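Side-chain contacts in hypothetical protein DR_0824 (Deinococcus radiodurans, PDB 2IMR), which catalyses the zinc-dependent deamination of aminodeoxyfutalosine to futalosine, a step of menaquinone biosynthesis: residues C43-T48 with A53-G58; R221-L226 with R287-L292; E157-L162 with L172-L177. All coordinates share one frame; numbering follows the deposited sequence.

Interaction 1 (C43-T48 with A53-G58); sequences CDVLYT and AQSPGG
The backbone oxygen of D44 is gripped by two neighbouring residues of the facing segment. S55 OG donates a short hydrogen bond to D44 O (2.5 Å), nearly in line with the C=O bond, and P56 CA adds a CA-H...O contact to D44 O at 3.5 Å. The hydroxyl gets there because OG stands opposite the backbone N of S55 (chi1 175°). With an alanine here, the D44 carbonyl would probably lose its hydroxyl donor and keep from the segment little more than the CA-H of P56. On either side of this point an antiparallel hydrogen-bonded pair forms. The pair L46 and Q54 closes with L46 N on Q54 O at 2.7 Å, almost perfectly straight (179°), and Q54 N returns to L46 O. C43 and G57 form a second such pair. Since G57 carries no side chain, L46 CB can lie 3.8 Å from G57 CA, while L46 CD2 reaches G58 O. At the other end the Y47 ring turns an edge to A53, with CD1 3.6 Å from A53 CA. V45 and Y47 also touch helix 380-395, and D44 is salt-bridged to R86. The chemistry is that of a hairpin kinked at D44 and at the cis peptide before P56, where a serine hydroxyl supplies the bond that the interrupted backbone ladder does not.

Interaction 2 (R221-L226 with R287-L292); sequences RLMRLL and RYLDEL
L289 of helix 287-292 brings its CD2 methyl against M223 of helix 221-226, 4.2 Å from M223 CG. M223 CE lies equally near that methyl, because the methionine chain bends at chi2 (67°) and again at chi3, and the two side chains cross at about a right angle. One turn on, L292 makes the fuller contact and touches two residues. Its CD2 lies 4.1 Å from M223 CG, so the methionine rests against a methyl from each leucine. Its other branch runs alongside the aliphatic part of R224 in the opposite sense: L292 CG lies 3.5 Å from R224 CG, and L292 CD1 approaches R224 CD at 3.4 Å, a close fit for two saturated carbons. A bend at chi3 of the arginine then carries the guanidinium past the backbone carbonyl of L292, with NH1 3.3 Å from L292 O and the group set obliquely to it. The polar end has its firm partner one turn further along its own helix, where NH2 forms a salt bridge with D228. The axes of the two segments approach to 11.3 Å and cross at -59°, so long side chains are needed to bridge the interval. M223 also touches P212 and V218, and its side chain is about 7 Å from that of H213, a predicted substrate-binding residue. The contact is thus apolar on the buried M223 side and mixed where R224 lies partly exposed: R224 lends its methylenes to leucine while D228 probably balances its charge.

Interaction 3 (E157-L162 with L172-L177); sequences EVMDAL and LYFEVL
A beta-alpha-beta crossover is closed here by M159 and L162, which pack from helix 156-163 onto L172 and F174 of the strand 170-176 that follows it. Helix and strand segments run almost exactly antiparallel, at 175°, with axes 10.1 Å apart. M159 carries most of the contact. Its CG lies anti to the backbone N (chi1 -178°), and bends at chi2 and chi3 lay the thioether obliquely across L172, so that SD comes 3.7 Å from L172 CB. The terminal methyl continues along the strand: M159 CE sits 3.6 Å from L172 O and 3.9 Å from F174 CB, spanning two residues on the same side of the strand. L172 answers with a methyl of its own, CD1, which reaches L162 CB at 3.8 Å and also lies near M159 SD. All the touching groups are buried, and the contact is essentially van der Waals packing of apolar groups. Around it, M159 also meets L208 of the next strand, and the F174 ring packs edge-to-face with W198. Y173 points away from the helix, its side chain about 6 Å from that of the zinc ligand H99, while E175, two residues further on, is predicted to bind substrate. Strand residues that face a helical coat, alternating with residues that face the catalytic centre, are characteristic of the TIM-barrel fold of the amidohydrolases.

How the interactions relate
Along the chain the order is interaction 1, interaction 3, interaction 2. Interaction 1 stands apart: its centre is about 41 Å from that of interaction 2 and about 37 Å from that of interaction 3, on the opposite side of the chain's centre, in the small beta region formed by the early strands and away from the annotated sites. Interactions 2 and 3 both belong to the amidohydrolase barrel, their centres about 22 Å apart. They touch through V176 CG1, at the end of strand 170-176, which lies 3.9 Å from L222 CD2 of helix 220-233. Interaction 3 joins a barrel strand to its helix, whereas interaction 2 joins two helices outside the strands of the same barrel.

Interaction 1 (C43-T48 with A53-G58)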
ATOM      1  N   CYS A  43      10.159  24.975   3.739  1.00 23.09           N
ATOM      2  CA  CYS A  43      10.455  23.547   3.717  1.00 23.37           C
ATOM      3  C   CYS A  43      11.096  23.160   2.391  1.00 25.52           C
ATOM      4  O   CYS A  43      11.200  23.983   1.478  1.00 24.69           O
ATOM      5  CB  CYS A  43       9.173  22.738   3.938  1.00 22.05           C
ATOM      6  SG  CYS A  43       7.814  23.058   2.771  1.00 24.14           S
ATOM      7  N   ASP A  44      11.527  21.908   2.283  1.00 26.13           N
ATOM      8  CA  ASP A  44      12.151  21.446   1.052  1.00 27.17           C
ATOM      9  C   ASP A  44      11.090  21.020   0.061  1.00 27.10           C
ATOM     10  O   ASP A  44      11.229  21.235  -1.143  1.00 28.11           O
ATOM     11  CB  ASP A  44      13.110  20.290   1.338  1.00 29.17           C
ATOM     12  CG  ASP A  44      14.244  20.697   2.255  1.00 31.34           C
ATOM     13  OD1 ASP A  44      14.788  21.806   2.067  1.00 35.08           O
ATOM     14  OD2 ASP A  44      14.601  19.912   3.157  1.00 34.61           O
ATOM     15  N   VAL A  45      10.026  20.411   0.569  1.00 26.48           N
ATOM     16  CA  VAL A  45       8.930  19.967  -0.275  1.00 26.00           C
ATOM     17  C   VAL A  45       7.594  20.266   0.382  1.00 26.79           C
ATOM     18  O   VAL A  45       7.338  19.866   1.521  1.00 24.67           O
ATOM     19  CB  VAL A  45       9.001  18.449  -0.562  1.00 26.02           C
ATOM     20  CG1 VAL A  45       7.769  18.014  -1.338  1.00 25.79           C
ATOM     21  CG2 VAL A  45      10.257  18.127  -1.345  1.00 26.65           C
ATOM     22  N   LEU A  46       6.744  20.973  -0.352  1.00 25.04           N
ATOM     23  CA  LEU A  46       5.424  21.336   0.128  1.00 26.37           C
ATOM     24  C   LEU A  46       4.330  20.695  -0.713  1.00 26.95           C
ATOM     25  O   LEU A  46       4.401  20.702  -1.940  1.00 27.96           O
ATOM     26  CB  LEU A  46       5.250  22.855   0.077  1.00 26.20           C
ATOM     27  CG  LEU A  46       3.798  23.345   0.084  1.00 27.68           C
ATOM     28  CD1 LEU A  46       3.214  23.199   1.475  1.00 28.61           C
ATOM     29  CD2 LEU A  46       3.744  24.801  -0.363  1.00 28.55           C
ATOM     30  N   TYR A  47       3.324  20.133  -0.055  1.00 27.95           N
ATOM     31  CA  TYR A  47       2.197  19.557  -0.774  1.00 29.04           C
ATOM     32  C   TYR A  47       0.922  20.090  -0.134  1.00 30.61           C
ATOM     33  O   TYR A  47       0.659  19.847   1.044  1.00 29.04           O
ATOM     34  CB  TYR A  47       2.200  18.028  -0.724  1.00 30.34           C
ATOM     35  CG  TYR A  47       1.083  17.452  -1.566  1.00 31.26           C
ATOM     36  CD1 TYR A  47       1.065  17.643  -2.949  1.00 31.93           C
ATOM     37  CD2 TYR A  47       0.001  16.798  -0.979  1.00 30.27           C
ATOM     38  CE1 TYR A  47      -0.007  17.204  -3.726  1.00 31.43           C
ATOM     39  CE2 TYR A  47      -1.077  16.356  -1.747  1.00 30.99           C
ATOM     40  CZ  TYR A  47      -1.073  16.566  -3.120  1.00 31.97           C
ATOM     41  OH  TYR A  47      -2.140  16.153  -3.886  1.00 31.47           O
ATOM     42  N   THR A  48       0.134  20.819  -0.921  1.00 32.20           N
ATOM     43  CA  THR A  48      -1.107  21.420  -0.441  1.00 33.93           C
ATOM     44  C   THR A  48      -2.317  20.504  -0.559  1.00 35.21           C
ATOM     45  O   THR A  48      -2.304  19.531  -1.316  1.00 37.99           O
ATOM     46  CB  THR A  48      -1.400  22.722  -1.205  1.00 33.92           C
ATOM     47  OG1 THR A  48      -1.518  22.438  -2.603  1.00 35.11           O
ATOM     48  CG2 THR A  48      -0.269  23.715  -1.006  1.00 33.92           C
ATOM     49  N   ALA A  53       2.909  18.627  -5.908  1.00 39.47           N
ATOM     50  CA  ALA A  53       3.781  19.110  -4.837  1.00 38.33           C
ATOM     51  C   ALA A  53       4.689  20.206  -5.379  1.00 38.03           C
ATOM     52  O   ALA A  53       4.872  20.325  -6.593  1.00 38.34           O
ATOM     53  CB  ALA A  53       4.616  17.959  -4.277  1.00 38.29           C
ATOM     54  N   GLN A  54       5.266  20.992  -4.473  1.00 35.77           N
ATOM     55  CA  GLN A  54       6.133  22.106  -4.842  1.00 35.31           C
ATOM     56  C   GLN A  54       7.447  22.088  -4.062  1.00 34.34           C
ATOM     57  O   GLN A  54       7.471  21.762  -2.874  1.00 33.77           O
ATOM     58  CB  GLN A  54       5.387  23.417  -4.581  1.00 35.58           C
ATOM     59  CG  GLN A  54       3.880  23.277  -4.782  1.00 37.64           C
ATOM     60  CD  GLN A  54       3.099  24.513  -4.386  1.00 38.65           C
ATOM     61  OE1 GLN A  54       1.883  24.450  -4.189  1.00 39.64           O
ATOM     62  NE2 GLN A  54       3.787  25.646  -4.277  1.00 39.46           N
ATOM     63  N   SER A  55       8.538  22.454  -4.724  1.00 33.92           N
ATOM     64  CA  SER A  55       9.847  22.460  -4.073  1.00 33.98           C
ATOM     65  C   SER A  55      10.805  23.466  -4.703  1.00 34.40           C
ATOM     66  O   SER A  55      11.028  23.442  -5.914  1.00 36.14           O
ATOM     67  CB  SER A  55      10.458  21.056  -4.138  1.00 33.06           C
ATOM     68  OG  SER A  55      11.777  21.043  -3.626  1.00 31.90           O
ATOM     69  N   PRO A  56      11.385  24.368  -3.889  1.00 34.28           N
ATOM     70  CA  PRO A  56      11.189  24.489  -2.438  1.00 32.65           C
ATOM     71  C   PRO A  56       9.762  24.914  -2.110  1.00 31.54           C
ATOM     72  O   PRO A  56       8.989  25.250  -3.007  1.00 30.42           O
ATOM     73  CB  PRO A  56      12.213  25.550  -2.037  1.00 33.56           C
ATOM     74  CG  PRO A  56      13.289  25.398  -3.077  1.00 35.43           C
ATOM     75  CD  PRO A  56      12.474  25.253  -4.335  1.00 34.45           C
ATOM     76  N   GLY A  57       9.415  24.903  -0.826  1.00 29.30           N
ATOM     77  CA  GLY A  57       8.069  25.276  -0.430  1.00 27.78           C
ATOM     78  C   GLY A  57       8.005  26.200   0.772  1.00 26.58           C
ATOM     79  O   GLY A  57       8.995  26.407   1.471  1.00 25.34           O
ATOM     80  N   GLY A  58       6.825  26.760   1.006  1.00 26.69           N
ATOM     81  CA  GLY A  58       6.641  27.667   2.121  1.00 25.45           C
ATOM     82  C   GLY A  58       5.175  27.866   2.438  1.00 25.77           C
ATOM     83  O   GLY A  58       4.304  27.644   1.593  1.00 26.40           O
TER

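Interaction 2 (R221-L226 with R287-L292)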
ATOM      1  N   ARG A 221      -9.273 -19.956 -10.816  1.00 19.14           N
ATOM      2  CA  ARG A 221     -10.724 -19.902 -10.694  1.00 20.63           C
ATOM      3  C   ARG A 221     -11.172 -18.982  -9.556  1.00 18.99           C
ATOM      4  O   ARG A 221     -12.038 -18.129  -9.744  1.00 17.14           O
ATOM      5  CB  ARG A 221     -11.283 -21.311 -10.479  1.00 24.40           C
ATOM      6  CG  ARG A 221     -12.797 -21.351 -10.412  1.00 29.55           C
ATOM      7  CD  ARG A 221     -13.327 -22.771 -10.281  1.00 33.41           C
ATOM      8  NE  ARG A 221     -14.784 -22.777 -10.164  1.00 37.06           N
ATOM      9  CZ  ARG A 221     -15.609 -22.306 -11.094  1.00 39.11           C
ATOM     10  NH1 ARG A 221     -15.124 -21.796 -12.218  1.00 42.85           N
ATOM     11  NH2 ARG A 221     -16.920 -22.334 -10.896  1.00 41.05           N
ATOM     12  N   LEU A 222     -10.580 -19.148  -8.376  1.00 16.32           N
ATOM     13  CA  LEU A 222     -10.945 -18.315  -7.234  1.00 15.59           C
ATOM     14  C   LEU A 222     -10.580 -16.846  -7.483  1.00 15.73           C
ATOM     15  O   LEU A 222     -11.305 -15.940  -7.070  1.00 16.37           O
ATOM     16  CB  LEU A 222     -10.251 -18.827  -5.966  1.00 15.59           C
ATOM     17  CG  LEU A 222     -10.501 -18.042  -4.669  1.00 14.20           C
ATOM     18  CD1 LEU A 222     -12.000 -17.950  -4.398  1.00 13.87           C
ATOM     19  CD2 LEU A 222      -9.782 -18.719  -3.514  1.00 14.22           C
ATOM     20  N   MET A 223      -9.463 -16.614  -8.166  1.00 16.79           N
ATOM     21  CA  MET A 223      -9.025 -15.251  -8.464  1.00 15.97           C
ATOM     22  C   MET A 223     -10.063 -14.521  -9.322  1.00 17.93           C
ATOM     23  O   MET A 223     -10.383 -13.358  -9.070  1.00 16.03           O
ATOM     24  CB  MET A 223      -7.676 -15.274  -9.187  1.00 16.22           C
ATOM     25  CG  MET A 223      -7.109 -13.888  -9.513  1.00 15.10           C
ATOM     26  SD  MET A 223      -6.654 -12.938  -8.040  1.00 17.96           S
ATOM     27  CE  MET A 223      -5.063 -13.658  -7.680  1.00 14.82           C
ATOM     28  N   ARG A 224     -10.584 -15.200 -10.339  1.00 18.16           N
ATOM     29  CA  ARG A 224     -11.589 -14.590 -11.202  1.00 20.66           C
ATOM     30  C   ARG A 224     -12.924 -14.414 -10.494  1.00 20.34           C
ATOM     31  O   ARG A 224     -13.618 -13.423 -10.717  1.00 21.13           O
ATOM     32  CB  ARG A 224     -11.787 -15.413 -12.477  1.00 24.37           C
ATOM     33  CG  ARG A 224     -10.682 -15.220 -13.493  1.00 28.27           C
ATOM     34  CD  ARG A 224     -11.143 -15.621 -14.890  1.00 35.54           C
ATOM     35  NE  ARG A 224     -12.414 -14.995 -15.270  1.00 39.06           N
ATOM     36  CZ  ARG A 224     -12.692 -13.699 -15.143  1.00 39.67           C
ATOM     37  NH1 ARG A 224     -11.794 -12.866 -14.635  1.00 39.45           N
ATOM     38  NH2 ARG A 224     -13.871 -13.232 -15.537  1.00 39.16           N
ATOM     39  N   LEU A 225     -13.293 -15.374  -9.649  1.00 20.36           N
ATOM     40  CA  LEU A 225     -14.546 -15.266  -8.911  1.00 19.49           C
ATOM     41  C   LEU A 225     -14.468 -14.037  -8.017  1.00 18.55           C
ATOM     42  O   LEU A 225     -15.426 -13.272  -7.903  1.00 18.40           O
ATOM     43  CB  LEU A 225     -14.786 -16.507  -8.042  1.00 20.13           C
ATOM     44  CG  LEU A 225     -15.190 -17.807  -8.742  1.00 22.01           C
ATOM     45  CD1 LEU A 225     -15.338 -18.928  -7.715  1.00 22.75           C
ATOM     46  CD2 LEU A 225     -16.499 -17.589  -9.487  1.00 24.28           C
ATOM     47  N   LEU A 226     -13.310 -13.846  -7.394  1.00 17.27           N
ATOM     48  CA  LEU A 226     -13.116 -12.713  -6.500  1.00 17.31           C
ATOM     49  C   LEU A 226     -13.077 -11.376  -7.233  1.00 18.25           C
ATOM     50  O   LEU A 226     -13.755 -10.427  -6.828  1.00 18.72           O
ATOM     51  CB  LEU A 226     -11.824 -12.889  -5.692  1.00 16.28           C
ATOM     52  CG  LEU A 226     -11.773 -14.084  -4.731  1.00 14.55           C
ATOM     53  CD1 LEU A 226     -10.340 -14.251  -4.197  1.00 15.16           C
ATOM     54  CD2 LEU A 226     -12.770 -13.866  -3.587  1.00 16.88           C
ATOM     55  N   ARG A 287       1.412 -10.771 -16.610  1.00 17.27           N
ATOM     56  CA  ARG A 287       0.793 -11.179 -17.867  1.00 20.08           C
ATOM     57  C   ARG A 287      -0.302 -12.194 -17.550  1.00 19.57           C
ATOM     58  O   ARG A 287      -1.378 -12.170 -18.139  1.00 20.37           O
ATOM     59  CB  ARG A 287       1.823 -11.800 -18.807  1.00 20.52           C
ATOM     60  CG  ARG A 287       1.250 -12.119 -20.174  1.00 23.86           C
ATOM     61  CD  ARG A 287       2.231 -12.873 -21.052  1.00 25.67           C
ATOM     62  NE  ARG A 287       1.530 -13.456 -22.192  1.00 28.72           N
ATOM     63  CZ  ARG A 287       1.872 -14.595 -22.784  1.00 31.21           C
ATOM     64  NH1 ARG A 287       2.918 -15.286 -22.353  1.00 33.66           N
ATOM     65  NH2 ARG A 287       1.146 -15.056 -23.796  1.00 34.26           N
ATOM     66  N   TYR A 288      -0.017 -13.086 -16.608  1.00 20.20           N
ATOM     67  CA  TYR A 288      -0.989 -14.083 -16.181  1.00 19.40           C
ATOM     68  C   TYR A 288      -2.303 -13.416 -15.765  1.00 20.21           C
ATOM     69  O   TYR A 288      -3.372 -13.773 -16.254  1.00 19.11           O
ATOM     70  CB  TYR A 288      -0.424 -14.888 -15.007  1.00 18.37           C
ATOM     71  CG  TYR A 288      -1.473 -15.587 -14.173  1.00 17.52           C
ATOM     72  CD1 TYR A 288      -2.313 -16.549 -14.734  1.00 16.70           C
ATOM     73  CD2 TYR A 288      -1.627 -15.280 -12.815  1.00 16.83           C
ATOM     74  CE1 TYR A 288      -3.285 -17.190 -13.968  1.00 17.68           C
ATOM     75  CE2 TYR A 288      -2.592 -15.912 -12.041  1.00 16.06           C
ATOM     76  CZ  TYR A 288      -3.419 -16.865 -12.623  1.00 16.24           C
ATOM     77  OH  TYR A 288      -4.377 -17.493 -11.864  1.00 15.74           O
ATOM     78  N   LEU A 289      -2.225 -12.445 -14.856  1.00 18.57           N
ATOM     79  CA  LEU A 289      -3.426 -11.750 -14.389  1.00 16.95           C
ATOM     80  C   LEU A 289      -4.118 -10.970 -15.497  1.00 18.46           C
ATOM     81  O   LEU A 289      -5.344 -10.906 -15.559  1.00 16.78           O
ATOM     82  CB  LEU A 289      -3.079 -10.783 -13.254  1.00 15.74           C
ATOM     83  CG  LEU A 289      -2.636 -11.414 -11.935  1.00 15.33           C
ATOM     84  CD1 LEU A 289      -2.212 -10.312 -10.957  1.00 18.16           C
ATOM     85  CD2 LEU A 289      -3.781 -12.239 -11.367  1.00 14.19           C
ATOM     86  N   ASP A 290      -3.321 -10.361 -16.365  1.00 18.67           N
ATOM     87  CA  ASP A 290      -3.869  -9.573 -17.456  1.00 18.74           C
ATOM     88  C   ASP A 290      -4.674 -10.453 -18.412  1.00 20.11           C
ATOM     89  O   ASP A 290      -5.810 -10.123 -18.760  1.00 20.76           O
ATOM     90  CB  ASP A 290      -2.734  -8.867 -18.200  1.00 19.85           C
ATOM     91  CG  ASP A 290      -3.238  -7.800 -19.157  1.00 22.08           C
ATOM     92  OD1 ASP A 290      -4.223  -7.104 -18.817  1.00 22.21           O
ATOM     93  OD2 ASP A 290      -2.640  -7.647 -20.240  1.00 25.91           O
ATOM     94  N   GLU A 291      -4.098 -11.579 -18.820  1.00 21.11           N
ATOM     95  CA  GLU A 291      -4.789 -12.478 -19.742  1.00 23.23           C
ATOM     96  C   GLU A 291      -5.929 -13.226 -19.065  1.00 24.22           C
ATOM     97  O   GLU A 291      -6.850 -13.701 -19.733  1.00 22.77           O
ATOM     98  CB  GLU A 291      -3.806 -13.465 -20.367  1.00 23.29           C
ATOM     99  CG  GLU A 291      -2.623 -12.780 -21.025  1.00 25.58           C
ATOM    100  CD  GLU A 291      -1.835 -13.691 -21.935  1.00 25.78           C
ATOM    101  OE1 GLU A 291      -1.776 -14.911 -21.666  1.00 26.33           O
ATOM    102  OE2 GLU A 291      -1.258 -13.182 -22.917  1.00 27.65           O
ATOM    103  N   LEU A 292      -5.869 -13.327 -17.740  1.00 22.38           N
ATOM    104  CA  LEU A 292      -6.921 -13.998 -16.996  1.00 21.62           C
ATOM    105  C   LEU A 292      -8.133 -13.083 -16.915  1.00 21.08           C
ATOM    106  O   LEU A 292      -9.233 -13.527 -16.589  1.00 20.70           O
ATOM    107  CB  LEU A 292      -6.446 -14.353 -15.581  1.00 21.19           C
ATOM    108  CG  LEU A 292      -7.438 -15.117 -14.700  1.00 21.13           C
ATOM    109  CD1 LEU A 292      -7.856 -16.415 -15.384  1.00 20.15           C
ATOM    110  CD2 LEU A 292      -6.790 -15.422 -13.355  1.00 18.28           C
TER

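Interaction 3 (E157-L162 with L172-L177)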
ATOM      1  N   GLU A 157     -12.613 -11.819  13.149  1.00 18.42           N
ATOM      2  CA  GLU A 157     -12.852 -11.073  14.381  1.00 19.20           C
ATOM      3  C   GLU A 157     -12.109  -9.744  14.385  1.00 19.27           C
ATOM      4  O   GLU A 157     -12.534  -8.790  15.033  1.00 21.13           O
ATOM      5  CB  GLU A 157     -12.465 -11.914  15.603  1.00 20.43           C
ATOM      6  CG  GLU A 157     -13.551 -12.905  15.998  1.00 25.32           C
ATOM      7  CD  GLU A 157     -13.248 -13.647  17.286  1.00 25.62           C
ATOM      8  OE1 GLU A 157     -12.817 -13.002  18.266  1.00 27.21           O
ATOM      9  OE2 GLU A 157     -13.458 -14.876  17.318  1.00 29.68           O
ATOM     10  N   VAL A 158     -10.992  -9.683  13.666  1.00 18.26           N
ATOM     11  CA  VAL A 158     -10.235  -8.446  13.573  1.00 17.64           C
ATOM     12  C   VAL A 158     -11.036  -7.488  12.699  1.00 17.78           C
ATOM     13  O   VAL A 158     -11.153  -6.305  13.018  1.00 18.72           O
ATOM     14  CB  VAL A 158      -8.832  -8.688  12.972  1.00 15.71           C
ATOM     15  CG1 VAL A 158      -8.206  -7.371  12.512  1.00 13.14           C
ATOM     16  CG2 VAL A 158      -7.953  -9.349  14.016  1.00 16.48           C
ATOM     17  N   MET A 159     -11.607  -8.001  11.609  1.00 17.66           N
ATOM     18  CA  MET A 159     -12.415  -7.151  10.738  1.00 17.09           C
ATOM     19  C   MET A 159     -13.575  -6.578  11.550  1.00 16.81           C
ATOM     20  O   MET A 159     -13.894  -5.391  11.436  1.00 17.24           O
ATOM     21  CB  MET A 159     -12.967  -7.937   9.544  1.00 16.99           C
ATOM     22  CG  MET A 159     -13.788  -7.075   8.579  1.00 17.71           C
ATOM     23  SD  MET A 159     -12.811  -5.819   7.701  1.00 18.58           S
ATOM     24  CE  MET A 159     -12.245  -6.775   6.255  1.00 17.28           C
ATOM     25  N   ASP A 160     -14.212  -7.417  12.363  1.00 19.16           N
ATOM     26  CA  ASP A 160     -15.326  -6.954  13.188  1.00 20.77           C
ATOM     27  C   ASP A 160     -14.891  -5.762  14.041  1.00 21.03           C
ATOM     28  O   ASP A 160     -15.586  -4.747  14.116  1.00 21.61           O
ATOM     29  CB  ASP A 160     -15.833  -8.061  14.123  1.00 22.31           C
ATOM     30  CG  ASP A 160     -16.537  -9.192  13.384  1.00 23.09           C
ATOM     31  OD1 ASP A 160     -17.131  -8.938  12.316  1.00 22.15           O
ATOM     32  OD2 ASP A 160     -16.511 -10.333  13.888  1.00 22.21           O
ATOM     33  N   ALA A 161     -13.732  -5.891  14.678  1.00 21.67           N
ATOM     34  CA  ALA A 161     -13.210  -4.838  15.542  1.00 20.75           C
ATOM     35  C   ALA A 161     -12.791  -3.569  14.804  1.00 21.44           C
ATOM     36  O   ALA A 161     -13.164  -2.464  15.199  1.00 20.72           O
ATOM     37  CB  ALA A 161     -12.032  -5.372  16.349  1.00 20.55           C
ATOM     38  N   LEU A 162     -12.010  -3.718  13.738  1.00 19.65           N
ATOM     39  CA  LEU A 162     -11.536  -2.553  12.993  1.00 19.97           C
ATOM     40  C   LEU A 162     -12.649  -1.799  12.281  1.00 20.96           C
ATOM     41  O   LEU A 162     -12.634  -0.568  12.197  1.00 21.50           O
ATOM     42  CB  LEU A 162     -10.466  -2.975  11.986  1.00 19.33           C
ATOM     43  CG  LEU A 162      -9.227  -3.633  12.609  1.00 17.65           C
ATOM     44  CD1 LEU A 162      -8.210  -3.948  11.522  1.00 16.92           C
ATOM     45  CD2 LEU A 162      -8.617  -2.700  13.648  1.00 18.43           C
ATOM     46  N   LEU A 172     -10.434  -1.516   4.380  1.00 15.41           N
ATOM     47  CA  LEU A 172     -10.048  -2.740   5.082  1.00 17.59           C
ATOM     48  C   LEU A 172     -10.304  -3.880   4.100  1.00 17.10           C
ATOM     49  O   LEU A 172     -11.459  -4.198   3.804  1.00 16.92           O
ATOM     50  CB  LEU A 172     -10.907  -2.945   6.335  1.00 18.44           C
ATOM     51  CG  LEU A 172     -10.882  -1.805   7.356  1.00 18.60           C
ATOM     52  CD1 LEU A 172     -11.801  -2.149   8.524  1.00 18.20           C
ATOM     53  CD2 LEU A 172      -9.452  -1.573   7.834  1.00 21.10           C
ATOM     54  N   TYR A 173      -9.227  -4.472   3.589  1.00 14.49           N
ATOM     55  CA  TYR A 173      -9.307  -5.564   2.622  1.00 14.90           C
ATOM     56  C   TYR A 173      -9.267  -6.938   3.295  1.00 14.75           C
ATOM     57  O   TYR A 173      -8.306  -7.257   4.003  1.00 14.25           O
ATOM     58  CB  TYR A 173      -8.134  -5.479   1.643  1.00 15.48           C
ATOM     59  CG  TYR A 173      -7.966  -4.152   0.929  1.00 16.49           C
ATOM     60  CD1 TYR A 173      -8.510  -3.941  -0.338  1.00 16.37           C
ATOM     61  CD2 TYR A 173      -7.205  -3.130   1.501  1.00 15.86           C
ATOM     62  CE1 TYR A 173      -8.291  -2.748  -1.022  1.00 16.84           C
ATOM     63  CE2 TYR A 173      -6.981  -1.936   0.830  1.00 18.43           C
ATOM     64  CZ  TYR A 173      -7.521  -1.750  -0.430  1.00 19.74           C
ATOM     65  OH  TYR A 173      -7.266  -0.577  -1.099  1.00 20.45           O
ATOM     66  N   PHE A 174     -10.290  -7.753   3.053  1.00 12.90           N
ATOM     67  CA  PHE A 174     -10.358  -9.097   3.631  1.00 15.36           C
ATOM     68  C   PHE A 174      -9.492 -10.009   2.772  1.00 16.16           C
ATOM     69  O   PHE A 174      -9.742 -10.170   1.583  1.00 14.95           O
ATOM     70  CB  PHE A 174     -11.809  -9.595   3.653  1.00 16.66           C
ATOM     71  CG  PHE A 174     -12.001 -10.896   4.387  1.00 18.97           C
ATOM     72  CD1 PHE A 174     -11.413 -11.103   5.633  1.00 19.51           C
ATOM     73  CD2 PHE A 174     -12.803 -11.902   3.851  1.00 21.46           C
ATOM     74  CE1 PHE A 174     -11.620 -12.291   6.337  1.00 20.87           C
ATOM     75  CE2 PHE A 174     -13.019 -13.097   4.545  1.00 23.41           C
ATOM     76  CZ  PHE A 174     -12.427 -13.292   5.792  1.00 22.54           C
ATOM     77  N   GLU A 175      -8.472 -10.610   3.372  1.00 14.91           N
ATOM     78  CA  GLU A 175      -7.568 -11.463   2.606  1.00 15.90           C
ATOM     79  C   GLU A 175      -8.097 -12.872   2.368  1.00 14.71           C
ATOM     80  O   GLU A 175      -8.624 -13.506   3.275  1.00 14.86           O
ATOM     81  CB  GLU A 175      -6.206 -11.532   3.301  1.00 15.96           C
ATOM     82  CG  GLU A 175      -5.080 -11.978   2.388  1.00 18.70           C
ATOM     83  CD  GLU A 175      -3.720 -11.825   3.034  1.00 20.57           C
ATOM     84  OE1 GLU A 175      -3.464 -12.498   4.052  1.00 20.50           O
ATOM     85  OE2 GLU A 175      -2.909 -11.028   2.525  1.00 21.45           O
ATOM     86  N   VAL A 176      -7.963 -13.346   1.132  1.00 15.37           N
ATOM     87  CA  VAL A 176      -8.406 -14.691   0.773  1.00 15.38           C
ATOM     88  C   VAL A 176      -7.211 -15.453   0.217  1.00 15.05           C
ATOM     89  O   VAL A 176      -6.474 -14.941  -0.621  1.00 15.58           O
ATOM     90  CB  VAL A 176      -9.525 -14.652  -0.279  1.00 14.81           C
ATOM     91  CG1 VAL A 176      -9.932 -16.078  -0.658  1.00 17.22           C
ATOM     92  CG2 VAL A 176     -10.718 -13.890   0.274  1.00 17.50           C
ATOM     93  N   LEU A 177      -7.026 -16.683   0.684  1.00 16.64           N
ATOM     94  CA  LEU A 177      -5.887 -17.489   0.265  1.00 16.19           C
ATOM     95  C   LEU A 177      -6.230 -18.971   0.135  1.00 17.10           C
ATOM     96  O   LEU A 177      -6.580 -19.613   1.110  1.00 16.22           O
ATOM     97  CB  LEU A 177      -4.755 -17.309   1.292  1.00 15.56           C
ATOM     98  CG  LEU A 177      -3.325 -17.833   1.090  1.00 16.78           C
ATOM     99  CD1 LEU A 177      -2.486 -17.371   2.280  1.00 18.01           C
ATOM    100  CD2 LEU A 177      -3.285 -19.353   0.984  1.00 17.17           C
TER